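Local structure of YbgK (Escherichia coli, 5DUD) at residues H227-G232 / Y255-C260; N41-N46 / W69-G74; Y10-D15 / C128-K133; G76-L81 / R104-M109. The protein acts as subunit C of the ATP-dependent 5-oxoprolinase, which cleaves 5-oxoproline to L-glutamate while hydrolysing ATP to ADP and phosphate. All blocks are in the same frame, centred on the assembly; numbering follows the deposited sequence.

Overall arrangement
The contacts fall into two groups. Interaction 3 spans the longest stretch of chain, tying segment 10-15 to 128-133, and interactions 2 and 4 follow one another inside that loop; interaction 1 comes afterwards, in the second half of the chain. Interactions 2 and 3 both reach the antiparallel sheet that contains strands 12-14 and 68-74, with centres about 18 Å apart. Interactions 2 and 4 touch directly, Leu72 CD1 lying 3.3 Å from Ala79 CB where two sheets face each other. Interaction 1 belongs to a separate mixed sheet, its centre about 33 Å from those of interactions 2 and 4, so the chain holds distinct beta units, each with its own contacts.

Interaction 1: H227-G232 / Y255-C260; sequences HGLLPG and YPRIAC
Arg257 lays its guanidinium flat on the ring of His227, and this stack is the main contact between strand 227-228, with the loop after it, and strand 257-261 in the seven-stranded mixed sheet of the cyclophilin-like carboxyltransferase domain. The two side chains reach toward each other tip to tip, with their planes only 9° apart and their centres separated by 3.4 Å. Arg257 CZ sits over the middle of the imidazole, whereas seen from the guanidinium it is His227 CE1 that lies over the face, shifted toward the rim. A bend at chi3 (-77°) brings NE over the same face of the imidazole, 3.2 Å from His227 CE1. The nitrogens are close but badly angled for hydrogen bonding, so the pair is held by face-to-face packing.

Among polar contacts, Arg257 NE forms a salt bridge with Glu181, which probably helps to fix how the guanidinium is turned, while NH2 makes a weak hydrogen bond to an aromatic side chain on a chain of another protein. An alanine in place of Arg257 would probably leave Glu181 without its charged mate and this face of the His227 ring without its flat cover.

Further along, where the loop enters strand 233-235, the backbones converge: Cys260 CA makes a CH···O contact of 3.5 Å to Gly232 O. Gly232 has a positive phi, 101°, at which a side chain would press on the preceding carbonyl. The apolar contribution is small and lies beside this point, where Leu230 CD1 meets Cys260 SG at 4.0 Å.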
loop_
_atom_site.group_PDB
_atom_site.type_symbol
_atom_site.label_atom_id
_atom_site.label_comp_id
_atom_site.label_asym_id
_atom_site.label_seq_id
_atom_site.Cartn_x
_atom_site.Cartn_y
_atom_site.Cartn_z
ATOM N N HIS A 227 3.957 11.699 -6.832
ATOM C CA HIS A 227 3.630 10.726 -7.876
ATOM C C HIS A 227 3.145 9.429 -7.282
ATOM O O HIS A 227 3.556 9.061 -6.185
ATOM C CB HIS A 227 4.859 10.451 -8.782
ATOM C CG HIS A 227 6.143 10.244 -8.038
ATOM N ND1 HIS A 227 6.338 9.147 -7.218
ATOM C CD2 HIS A 227 7.255 11.013 -8.004
ATOM C CE1 HIS A 227 7.554 9.283 -6.715
ATOM N NE2 HIS A 227 8.146 10.389 -7.166
ATOM N N GLY A 228 2.299 8.732 -8.036
ATOM C CA GLY A 228 1.756 7.440 -7.641
ATOM C C GLY A 228 2.853 6.415 -7.438
ATOM O O GLY A 228 3.821 6.392 -8.202
ATOM N N LEU A 229 2.721 5.592 -6.381
ATOM C CA LEU A 229 3.677 4.552 -5.996
ATOM C C LEU A 229 3.028 3.174 -6.033
ATOM O O LEU A 229 1.803 3.063 -6.079
ATOM C CB LEU A 229 4.197 4.803 -4.565
ATOM C CG LEU A 229 4.695 6.199 -4.230
ATOM C CD1 LEU A 229 5.136 6.271 -2.770
ATOM C CD2 LEU A 229 5.836 6.607 -5.144
ATOM N N LEU A 230 3.856 2.123 -5.957
ATOM C CA LEU A 230 3.400 0.732 -5.906
ATOM C C LEU A 230 4.394 -0.114 -5.107
ATOM O O LEU A 230 5.555 0.282 -4.985
ATOM C CB LEU A 230 3.189 0.148 -7.317
ATOM C CG LEU A 230 4.326 0.235 -8.352
ATOM C CD1 LEU A 230 5.239 -0.988 -8.292
ATOM C CD2 LEU A 230 3.758 0.339 -9.761
ATOM N N PRO A 231 3.978 -1.268 -4.543
ATOM C CA PRO A 231 4.933 -2.097 -3.781
ATOM C C PRO A 231 6.141 -2.518 -4.612
ATOM O O PRO A 231 5.991 -2.817 -5.795
ATOM C CB PRO A 231 4.103 -3.319 -3.374
ATOM C CG PRO A 231 2.701 -2.876 -3.448
ATOM C CD PRO A 231 2.637 -1.884 -4.559
ATOM N N GLY A 232 7.316 -2.505 -3.989
ATOM C CA GLY A 232 8.580 -2.854 -4.626
ATOM C C GLY A 232 9.441 -1.677 -5.038
ATOM O O GLY A 232 10.626 -1.873 -5.318
ATOM N N TYR A 255 9.589 11.317 -3.218
ATOM C CA TYR A 255 10.999 10.964 -3.019
ATOM C C TYR A 255 11.584 10.375 -4.311
ATOM O O TYR A 255 10.857 9.732 -5.074
ATOM C CB TYR A 255 11.175 9.957 -1.866
ATOM C CG TYR A 255 10.979 10.524 -0.475
ATOM C CD1 TYR A 255 11.724 11.613 -0.036
ATOM C CD2 TYR A 255 10.157 9.888 0.448
ATOM C CE1 TYR A 255 11.575 12.120 1.253
ATOM C CE2 TYR A 255 10.011 10.374 1.745
ATOM C CZ TYR A 255 10.723 11.492 2.146
ATOM O OH TYR A 255 10.574 11.963 3.431
ATOM N N PRO A 256 12.899 10.556 -4.567
ATOM C CA PRO A 256 13.486 10.015 -5.805
ATOM C C PRO A 256 13.604 8.484 -5.762
ATOM O O PRO A 256 14.162 7.940 -4.811
ATOM C CB PRO A 256 14.856 10.698 -5.880
ATOM C CG PRO A 256 15.187 11.037 -4.486
ATOM C CD PRO A 256 13.899 11.296 -3.774
ATOM N N ARG A 257 13.037 7.807 -6.780
ATOM C CA ARG A 257 12.982 6.352 -6.908
ATOM C C ARG A 257 14.187 5.827 -7.708
ATOM O O ARG A 257 14.264 6.048 -8.918
ATOM C CB ARG A 257 11.664 5.938 -7.595
ATOM C CG ARG A 257 10.396 6.496 -6.946
ATOM C CD ARG A 257 9.223 6.528 -7.914
ATOM N NE ARG A 257 9.320 7.644 -8.859
ATOM C CZ ARG A 257 8.389 7.972 -9.753
ATOM N NH1 ARG A 257 7.258 7.277 -9.838
ATOM N NH2 ARG A 257 8.579 9.006 -10.566
ATOM N N ILE A 258 15.128 5.165 -7.029
ATOM C CA ILE A 258 16.328 4.629 -7.679
ATOM C C ILE A 258 16.041 3.314 -8.421
ATOM O O ILE A 258 16.538 3.156 -9.531
ATOM C CB ILE A 258 17.505 4.447 -6.683
ATOM C CG1 ILE A 258 18.826 4.206 -7.452
ATOM C CG2 ILE A 258 17.260 3.309 -5.666
ATOM C CD1 ILE A 258 20.033 4.199 -6.610
ATOM N N ALA A 259 15.268 2.382 -7.823
ATOM C CA ALA A 259 14.980 1.087 -8.446
ATOM C C ALA A 259 13.597 0.566 -8.070
ATOM O O ALA A 259 12.952 1.112 -7.175
ATOM C CB ALA A 259 16.043 0.076 -8.043
ATOM N N CYS A 260 13.134 -0.469 -8.779
ATOM C CA CYS A 260 11.841 -1.104 -8.526
ATOM C C CYS A 260 12.014 -2.613 -8.570
ATOM O O CYS A 260 12.492 -3.139 -9.572
ATOM C CB CYS A 260 10.786 -0.634 -9.524
ATOM S SG CYS A 260 9.115 -1.247 -9.176
#

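Interaction 2: N41-N46 / W69-G74; sequences NLLVGN and WFALTG
Leu43 and Val44, near the C-terminal end of helix 34-44, rest on Ala71 and its neighbours in strand 68-74, so that the helix packs on one face of a five-stranded antiparallel sheet. No hydrogen bond joins the two segments; the fit is apolar.

Taken in order, Asn41 comes first; its CB points away from the strand and its ND2 is hydrogen-bonded to Ala48 O; its own carbonyl accepts a weak bond from Asn46 N. Leu42 contributes its carbonyl, which receives Gly45 N at 3.0 Å. Leu43 is the first to touch the strand: its CB and its CD1 both approach Ala71 CB to 4.1 Å, so the methyl meets the root of the leucine as well as one branch.

Val44 makes the closer approach. With chi1 at -68°, CG1 stands anti to the carbonyl carbon and is placed over the strand backbone, 3.7 Å from Phe70 C and 3.9 Å from Ala71 N. The same methyl lies 4.1 Å from Ala71 CB, which thus sits against both helix residues. Phe70 and Leu72 alternate with Ala71 and point to the far face, where they pack on Leu100 of the other sheet.

Gly45 ends the helix in a Schellman motif; its phi of 96° would jam a side chain against the carbonyl before it. Asn46 then anchors the exit to the strand next to 68-74 and the loop beyond it, ND2 bonding to Val115 O and OD1 to Gly117 N.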
loop_
_atom_site.group_PDB
_atom_site.type_symbol
_atom_site.label_atom_id
_atom_site.label_comp_id
_atom_site.label_asym_id
_atom_site.label_seq_id
_atom_site.Cartn_x
_atom_site.Cartn_y
_atom_site.Cartn_z
ATOM N N ASN A 41 -4.064 -21.826 0.384
ATOM C CA ASN A 41 -5.482 -21.841 0.004
ATOM C C ASN A 41 -5.729 -22.867 -1.109
ATOM O O ASN A 41 -6.775 -23.516 -1.118
ATOM C CB ASN A 41 -5.975 -20.444 -0.419
ATOM C CG ASN A 41 -6.080 -19.457 0.722
ATOM O OD1 ASN A 41 -6.634 -19.759 1.783
ATOM N ND2 ASN A 41 -5.628 -18.226 0.510
ATOM N N LEU A 42 -4.759 -23.034 -2.022
ATOM C CA LEU A 42 -4.871 -24.029 -3.086
ATOM C C LEU A 42 -4.921 -25.441 -2.488
ATOM O O LEU A 42 -5.816 -26.215 -2.835
ATOM C CB LEU A 42 -3.718 -23.904 -4.101
ATOM C CG LEU A 42 -3.887 -22.793 -5.155
ATOM C CD1 LEU A 42 -2.551 -22.388 -5.743
ATOM C CD2 LEU A 42 -4.837 -23.218 -6.268
ATOM N N LEU A 43 -4.009 -25.751 -1.554
ATOM C CA LEU A 43 -3.972 -27.061 -0.895
ATOM C C LEU A 43 -5.306 -27.389 -0.227
ATOM O O LEU A 43 -5.767 -28.517 -0.365
ATOM C CB LEU A 43 -2.845 -27.136 0.151
ATOM C CG LEU A 43 -1.431 -27.281 -0.395
ATOM C CD1 LEU A 43 -0.411 -26.783 0.617
ATOM C CD2 LEU A 43 -1.144 -28.724 -0.795
ATOM N N VAL A 44 -5.947 -26.409 0.450
ATOM C CA VAL A 44 -7.220 -26.661 1.129
ATOM C C VAL A 44 -8.445 -26.631 0.172
ATOM O O VAL A 44 -9.534 -26.997 0.610
ATOM C CB VAL A 44 -7.458 -25.758 2.368
ATOM C CG1 VAL A 44 -6.479 -26.109 3.485
ATOM C CG2 VAL A 44 -7.405 -24.273 2.047
ATOM N N GLY A 45 -8.276 -26.236 -1.088
ATOM C CA GLY A 45 -9.359 -26.233 -2.066
ATOM C C GLY A 45 -10.069 -24.907 -2.227
ATOM O O GLY A 45 -10.918 -24.784 -3.111
ATOM N N ASN A 46 -9.719 -23.894 -1.410
ATOM C CA ASN A 46 -10.320 -22.558 -1.499
ATOM C C ASN A 46 -9.760 -21.822 -2.712
ATOM O O ASN A 46 -8.783 -22.277 -3.305
ATOM C CB ASN A 46 -10.024 -21.718 -0.231
ATOM C CG ASN A 46 -10.372 -22.346 1.095
ATOM O OD1 ASN A 46 -11.102 -23.341 1.172
ATOM N ND2 ASN A 46 -9.847 -21.776 2.170
ATOM N N TRP A 69 -10.097 -29.686 6.861
ATOM C CA TRP A 69 -8.705 -29.806 6.417
ATOM C C TRP A 69 -7.980 -28.490 6.644
ATOM O O TRP A 69 -8.629 -27.447 6.737
ATOM C CB TRP A 69 -8.648 -30.193 4.927
ATOM C CG TRP A 69 -9.451 -31.414 4.577
ATOM C CD1 TRP A 69 -10.791 -31.470 4.331
ATOM C CD2 TRP A 69 -8.956 -32.748 4.418
ATOM N NE1 TRP A 69 -11.166 -32.763 4.051
ATOM C CE2 TRP A 69 -10.058 -33.567 4.089
ATOM C CE3 TRP A 69 -7.686 -33.333 4.520
ATOM C CZ2 TRP A 69 -9.925 -34.939 3.860
ATOM C CZ3 TRP A 69 -7.555 -34.691 4.281
ATOM C CH2 TRP A 69 -8.667 -35.481 3.969
ATOM N N PHE A 70 -6.636 -28.530 6.737
ATOM C CA PHE A 70 -5.822 -27.329 6.934
ATOM C C PHE A 70 -4.448 -27.483 6.271
ATOM O O PHE A 70 -4.101 -28.566 5.798
ATOM C CB PHE A 70 -5.672 -27.006 8.434
ATOM C CG PHE A 70 -4.523 -27.680 9.149
ATOM C CD1 PHE A 70 -4.621 -28.997 9.568
ATOM C CD2 PHE A 70 -3.361 -26.980 9.445
ATOM C CE1 PHE A 70 -3.573 -29.608 10.255
ATOM C CE2 PHE A 70 -2.308 -27.598 10.118
ATOM C CZ PHE A 70 -2.419 -28.907 10.516
ATOM N N ALA A 71 -3.681 -26.392 6.236
ATOM C CA ALA A 71 -2.349 -26.390 5.636
ATOM C C ALA A 71 -1.502 -25.240 6.176
ATOM O O ALA A 71 -2.046 -24.206 6.565
ATOM C CB ALA A 71 -2.466 -26.286 4.122
ATOM N N LEU A 72 -0.169 -25.427 6.200
ATOM C CA LEU A 72 0.799 -24.419 6.654
ATOM C C LEU A 72 1.833 -24.145 5.553
ATOM O O LEU A 72 2.269 -25.084 4.893
ATOM C CB LEU A 72 1.512 -24.886 7.929
ATOM C CG LEU A 72 0.779 -24.752 9.262
ATOM C CD1 LEU A 72 1.481 -25.583 10.327
ATOM C CD2 LEU A 72 0.688 -23.292 9.710
ATOM N N THR A 73 2.176 -22.866 5.317
ATOM C CA THR A 73 3.160 -22.448 4.306
ATOM C C THR A 73 4.040 -21.336 4.916
ATOM O O THR A 73 3.919 -21.041 6.106
ATOM C CB THR A 73 2.452 -21.990 3.007
ATOM O OG1 THR A 73 1.408 -21.095 3.359
ATOM C CG2 THR A 73 1.906 -23.155 2.173
ATOM N N GLY A 74 4.935 -20.753 4.112
ATOM C CA GLY A 74 5.835 -19.689 4.549
ATOM C C GLY A 74 7.029 -20.221 5.320
ATOM O O GLY A 74 7.579 -21.263 4.955
#

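Interaction 3: Y10-D15 / C128-K133; sequences YTTVQD and CSTDLK
Val13 and Gln14 run past Thr130 and Ser129 in roughly opposed directions, 148° apart, with the CA atoms of Gln14 and Ser129 only 4.4 Å from each other. Strand 12-14 is an outermost strand of the five-stranded antiparallel sheet, and the irregular loop 128-133 lies against it. Val13 O is gripped twice by one residue, by Thr130 N at 3.1 Å and by Thr130 OG1 at 2.8 Å; the hydroxyl approaches tilted 22° from the carbonyl plane. Two residues on, Asp15 N donates to Ser129 OG over 3.2 Å, and Ser129 O is in turn held by Arg18.

The CB of Gln14 points away from the loop, but a bend at chi2 (-64°) brings CD back, to 4.2 Å from Thr130 N. An alanine here would probably open a gap beside the Ser129-Thr130 backbone, since the folded-over amide end would be gone. Toward the other end Leu132 reaches out with both branches. Its CD2 meets Thr12 CG2 tip to tip at 4.1 Å, while CD1 approaches the Tyr10 ring obliquely, 3.4 Å from CE2 and near the phenol OH.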
loop_
_atom_site.group_PDB
_atom_site.type_symbol
_atom_site.label_atom_id
_atom_site.label_comp_id
_atom_site.label_asym_id
_atom_site.label_seq_id
_atom_site.Cartn_x
_atom_site.Cartn_y
_atom_site.Cartn_z
ATOM N N TYR A 10 2.613 -10.198 15.591
ATOM C CA TYR A 10 2.006 -9.479 14.463
ATOM C C TYR A 10 1.233 -10.483 13.602
ATOM O O TYR A 10 1.688 -10.877 12.525
ATOM C CB TYR A 10 3.111 -8.737 13.662
ATOM C CG TYR A 10 2.796 -7.298 13.330
ATOM C CD1 TYR A 10 3.017 -6.286 14.257
ATOM C CD2 TYR A 10 2.391 -6.929 12.052
ATOM C CE1 TYR A 10 2.785 -4.950 13.940
ATOM C CE2 TYR A 10 2.157 -5.598 11.722
ATOM C CZ TYR A 10 2.351 -4.609 12.671
ATOM O OH TYR A 10 2.125 -3.294 12.331
ATOM N N THR A 11 0.066 -10.922 14.103
ATOM C CA THR A 11 -0.790 -11.885 13.400
ATOM C C THR A 11 -2.040 -11.163 12.897
ATOM O O THR A 11 -2.672 -10.444 13.670
ATOM C CB THR A 11 -1.130 -13.062 14.319
ATOM O OG1 THR A 11 0.082 -13.547 14.894
ATOM C CG2 THR A 11 -1.826 -14.205 13.579
ATOM N N THR A 12 -2.393 -11.350 11.601
ATOM C CA THR A 12 -3.546 -10.708 10.953
ATOM C C THR A 12 -4.196 -11.613 9.911
ATOM O O THR A 12 -3.551 -12.532 9.410
ATOM C CB THR A 12 -3.116 -9.399 10.246
ATOM O OG1 THR A 12 -2.119 -9.685 9.256
ATOM C CG2 THR A 12 -2.628 -8.353 11.206
ATOM N N VAL A 13 -5.452 -11.302 9.536
ATOM C CA VAL A 13 -6.190 -12.011 8.480
ATOM C C VAL A 13 -5.829 -11.349 7.148
ATOM O O VAL A 13 -6.142 -10.170 6.964
ATOM C CB VAL A 13 -7.723 -11.991 8.719
ATOM C CG1 VAL A 13 -8.446 -12.888 7.714
ATOM C CG2 VAL A 13 -8.074 -12.392 10.152
ATOM N N GLN A 14 -5.164 -12.077 6.237
ATOM C CA GLN A 14 -4.741 -11.524 4.957
ATOM C C GLN A 14 -5.373 -12.277 3.793
ATOM O O GLN A 14 -5.630 -13.474 3.880
ATOM C CB GLN A 14 -3.207 -11.541 4.847
ATOM C CG GLN A 14 -2.505 -10.612 5.844
ATOM C CD GLN A 14 -2.813 -9.140 5.642
ATOM O OE1 GLN A 14 -3.205 -8.694 4.560
ATOM N NE2 GLN A 14 -2.622 -8.341 6.681
ATOM N N ASP A 15 -5.642 -11.526 2.714
ATOM C CA ASP A 15 -6.308 -11.955 1.480
ATOM C C ASP A 15 -5.413 -11.673 0.241
ATOM O O ASP A 15 -4.234 -11.354 0.394
ATOM C CB ASP A 15 -7.624 -11.142 1.376
ATOM C CG ASP A 15 -8.794 -11.884 0.781
ATOM O OD1 ASP A 15 -9.329 -12.779 1.458
ATOM O OD2 ASP A 15 -9.196 -11.548 -0.353
ATOM N N CYS A 128 -10.751 -9.019 2.560
ATOM C CA CYS A 128 -10.703 -9.269 4.000
ATOM C C CYS A 128 -9.301 -8.952 4.568
ATOM O O CYS A 128 -9.024 -9.285 5.722
ATOM C CB CYS A 128 -11.097 -10.715 4.280
ATOM S SG CYS A 128 -12.671 -11.212 3.531
ATOM N N SER A 129 -8.436 -8.279 3.781
ATOM C CA SER A 129 -7.090 -7.919 4.228
ATOM C C SER A 129 -7.141 -6.867 5.319
ATOM O O SER A 129 -7.808 -5.845 5.157
ATOM C CB SER A 129 -6.257 -7.397 3.064
ATOM O OG SER A 129 -5.990 -8.435 2.140
ATOM N N THR A 130 -6.394 -7.091 6.407
ATOM C CA THR A 130 -6.370 -6.182 7.550
ATOM C C THR A 130 -5.476 -4.982 7.260
ATOM O O THR A 130 -4.292 -5.158 6.961
ATOM C CB THR A 130 -5.884 -6.906 8.817
ATOM O OG1 THR A 130 -6.471 -8.204 8.875
ATOM C CG2 THR A 130 -6.224 -6.149 10.092
ATOM N N ASP A 131 -6.046 -3.771 7.345
ATOM C CA ASP A 131 -5.315 -2.518 7.174
ATOM C C ASP A 131 -5.130 -1.929 8.576
ATOM O O ASP A 131 -6.088 -1.430 9.168
ATOM C CB ASP A 131 -6.082 -1.586 6.222
ATOM C CG ASP A 131 -5.233 -0.509 5.566
ATOM O OD1 ASP A 131 -4.166 -0.169 6.123
ATOM O OD2 ASP A 131 -5.650 0.016 4.510
ATOM N N LEU A 132 -3.922 -2.070 9.136
ATOM C CA LEU A 132 -3.625 -1.657 10.510
ATOM C C LEU A 132 -3.504 -0.137 10.668
ATOM O O LEU A 132 -3.753 0.364 11.763
ATOM C CB LEU A 132 -2.336 -2.334 10.997
ATOM C CG LEU A 132 -2.370 -3.865 11.023
ATOM C CD1 LEU A 132 -0.971 -4.440 10.968
ATOM C CD2 LEU A 132 -3.104 -4.384 12.244
ATOM N N LYS A 133 -3.138 0.589 9.595
ATOM C CA LYS A 133 -3.030 2.053 9.628
ATOM C C LYS A 133 -4.411 2.703 9.515
ATOM O O LYS A 133 -4.665 3.711 10.169
ATOM C CB LYS A 133 -2.126 2.546 8.488
ATOM C CG LYS A 133 -1.956 4.067 8.416
ATOM C CD LYS A 133 -0.751 4.447 7.569
ATOM C CE LYS A 133 -0.666 5.930 7.281
ATOM N NZ LYS A 133 -0.438 6.746 8.507
#

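Interaction 4: G76-L81 / R104-M109; sequences GCEARL and RPQHGM
Two connections between beta-sheets meet side by side here, and Pro105 of one is set against Gly76 and Cys77 of the other. The proline ring turns its CG to the sulphur, 3.8 Å from Cys77 SG, with CB and CD each 4.0 Å from the same atom, so SG sits against the CB-CG-CD part of the ring. A chi1 of -51° puts that sulphur beside its own backbone N, anti to the carbonyl carbon. Pro105 CB also lies 3.4 Å from Gly76 O, so the ring also touches the backbone.

Segment 76-81 carries the chain from strand 68-74 of the five-stranded sheet to strand 80-81 of the six-stranded one, and segment 104-109 makes the return crossing from strand 99-102 to strand 110-115. The strands they link are neighbours within each sheet, which brings the two crossings together; a backbone hydrogen bond between Cys77 and Lys103 joins them just before Arg104.

At the exposed rim the contact is looser and polar. The chain of Glu78 bends at chi2, which places CD, and the carboxylate ends near the other loop, with OE2 4.1 Å from Pro105 CA. Gln106 comes across it at about a right angle, the amide and carboxylate planes 81° apart. Glu78 OE1 and Gln106 NE2 remain 4.1 Å apart, and no hydrogen bond links the segments.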
loop_
_atom_site.group_PDB
_atom_site.type_symbol
_atom_site.label_atom_id
_atom_site.label_comp_id
_atom_site.label_asym_id
_atom_site.label_seq_id
_atom_site.Cartn_x
_atom_site.Cartn_y
_atom_site.Cartn_z
ATOM N N GLY A 76 9.092 -22.143 8.134
ATOM C CA GLY A 76 8.885 -23.355 8.919
ATOM C C GLY A 76 9.107 -23.122 10.400
ATOM O O GLY A 76 10.239 -22.877 10.821
ATOM N N CYS A 77 8.022 -23.189 11.196
ATOM C CA CYS A 77 8.063 -22.938 12.636
ATOM C C CYS A 77 8.044 -24.237 13.468
ATOM O O CYS A 77 7.898 -24.139 14.688
ATOM C CB CYS A 77 6.898 -22.039 13.036
ATOM S SG CYS A 77 6.741 -20.524 12.053
ATOM N N GLU A 78 8.217 -25.431 12.842
ATOM C CA GLU A 78 8.197 -26.733 13.524
ATOM C C GLU A 78 6.836 -26.930 14.214
ATOM O O GLU A 78 6.767 -27.153 15.422
ATOM C CB GLU A 78 9.370 -26.866 14.529
ATOM C CG GLU A 78 10.722 -26.417 13.991
ATOM C CD GLU A 78 11.137 -25.007 14.375
ATOM O OE1 GLU A 78 11.313 -24.749 15.588
ATOM O OE2 GLU A 78 11.296 -24.164 13.463
ATOM N N ALA A 79 5.752 -26.782 13.437
ATOM C CA ALA A 79 4.396 -26.886 13.971
ATOM C C ALA A 79 4.127 -28.269 14.535
ATOM O O ALA A 79 4.471 -29.265 13.902
ATOM C CB ALA A 79 3.376 -26.565 12.893
ATOM N N ARG A 80 3.552 -28.323 15.746
ATOM C CA ARG A 80 3.187 -29.568 16.416
ATOM C C ARG A 80 1.676 -29.578 16.616
ATOM O O ARG A 80 1.139 -28.637 17.203
ATOM C CB ARG A 80 3.933 -29.742 17.765
ATOM C CG ARG A 80 4.947 -30.889 17.751
ATOM C CD ARG A 80 5.486 -31.204 19.132
ATOM N NE ARG A 80 6.464 -32.296 19.093
ATOM C CZ ARG A 80 6.183 -33.600 19.113
ATOM N NH1 ARG A 80 4.920 -34.019 19.177
ATOM N NH2 ARG A 80 7.161 -34.497 19.070
ATOM N N LEU A 81 0.994 -30.612 16.073
ATOM C CA LEU A 81 -0.453 -30.818 16.195
ATOM C C LEU A 81 -0.735 -31.914 17.234
ATOM O O LEU A 81 -0.694 -33.102 16.912
ATOM C CB LEU A 81 -1.056 -31.194 14.825
ATOM C CG LEU A 81 -2.586 -31.424 14.754
ATOM C CD1 LEU A 81 -3.359 -30.140 15.012
ATOM C CD2 LEU A 81 -3.004 -31.981 13.389
ATOM N N ARG A 104 8.944 -20.138 17.590
ATOM C CA ARG A 104 9.699 -19.106 16.879
ATOM C C ARG A 104 10.613 -19.769 15.819
ATOM O O ARG A 104 11.404 -20.640 16.178
ATOM C CB ARG A 104 10.527 -18.228 17.847
ATOM C CG ARG A 104 11.581 -17.376 17.106
ATOM C CD ARG A 104 11.818 -15.983 17.658
ATOM N NE ARG A 104 12.848 -15.289 16.875
ATOM C CZ ARG A 104 13.170 -13.999 16.990
ATOM N NH1 ARG A 104 12.542 -13.222 17.868
ATOM N NH2 ARG A 104 14.120 -13.476 16.222
ATOM N N PRO A 105 10.521 -19.392 14.524
ATOM C CA PRO A 105 11.353 -20.062 13.509
ATOM C C PRO A 105 12.810 -19.576 13.472
ATOM O O PRO A 105 13.085 -18.419 13.789
ATOM C CB PRO A 105 10.634 -19.740 12.201
ATOM C CG PRO A 105 9.948 -18.466 12.440
ATOM C CD PRO A 105 9.618 -18.399 13.905
ATOM N N GLN A 106 13.732 -20.469 13.071
ATOM C CA GLN A 106 15.167 -20.165 12.958
ATOM C C GLN A 106 15.472 -19.524 11.603
ATOM O O GLN A 106 16.293 -18.611 11.537
ATOM C CB GLN A 106 16.017 -21.436 13.136
ATOM C CG GLN A 106 15.863 -22.128 14.490
ATOM C CD GLN A 106 16.270 -23.579 14.390
ATOM O OE1 GLN A 106 17.424 -23.898 14.085
ATOM N NE2 GLN A 106 15.332 -24.497 14.594
ATOM N N HIS A 107 14.816 -20.017 10.531
ATOM C CA HIS A 107 14.945 -19.505 9.163
ATOM C C HIS A 107 13.594 -18.914 8.748
ATOM O O HIS A 107 12.560 -19.534 9.007
ATOM C CB HIS A 107 15.377 -20.623 8.186
ATOM C CG HIS A 107 16.193 -21.714 8.809
ATOM N ND1 HIS A 107 15.738 -23.020 8.843
ATOM C CD2 HIS A 107 17.395 -21.654 9.428
ATOM C CE1 HIS A 107 16.680 -23.716 9.464
ATOM N NE2 HIS A 107 17.694 -22.933 9.837
ATOM N N GLY A 108 13.607 -17.745 8.110
ATOM C CA GLY A 108 12.393 -17.074 7.664
ATOM C C GLY A 108 11.811 -16.119 8.689
ATOM O O GLY A 108 12.387 -15.925 9.764
ATOM N N MET A 109 10.661 -15.519 8.355
ATOM C CA MET A 109 9.960 -14.560 9.215
ATOM C C MET A 109 8.457 -14.819 9.275
ATOM O O MET A 109 7.933 -15.033 10.366
ATOM C CB MET A 109 10.184 -13.117 8.719
ATOM C CG MET A 109 11.511 -12.528 9.111
ATOM S SD MET A 109 11.572 -11.935 10.821
ATOM C CE MET A 109 10.441 -10.549 10.733
#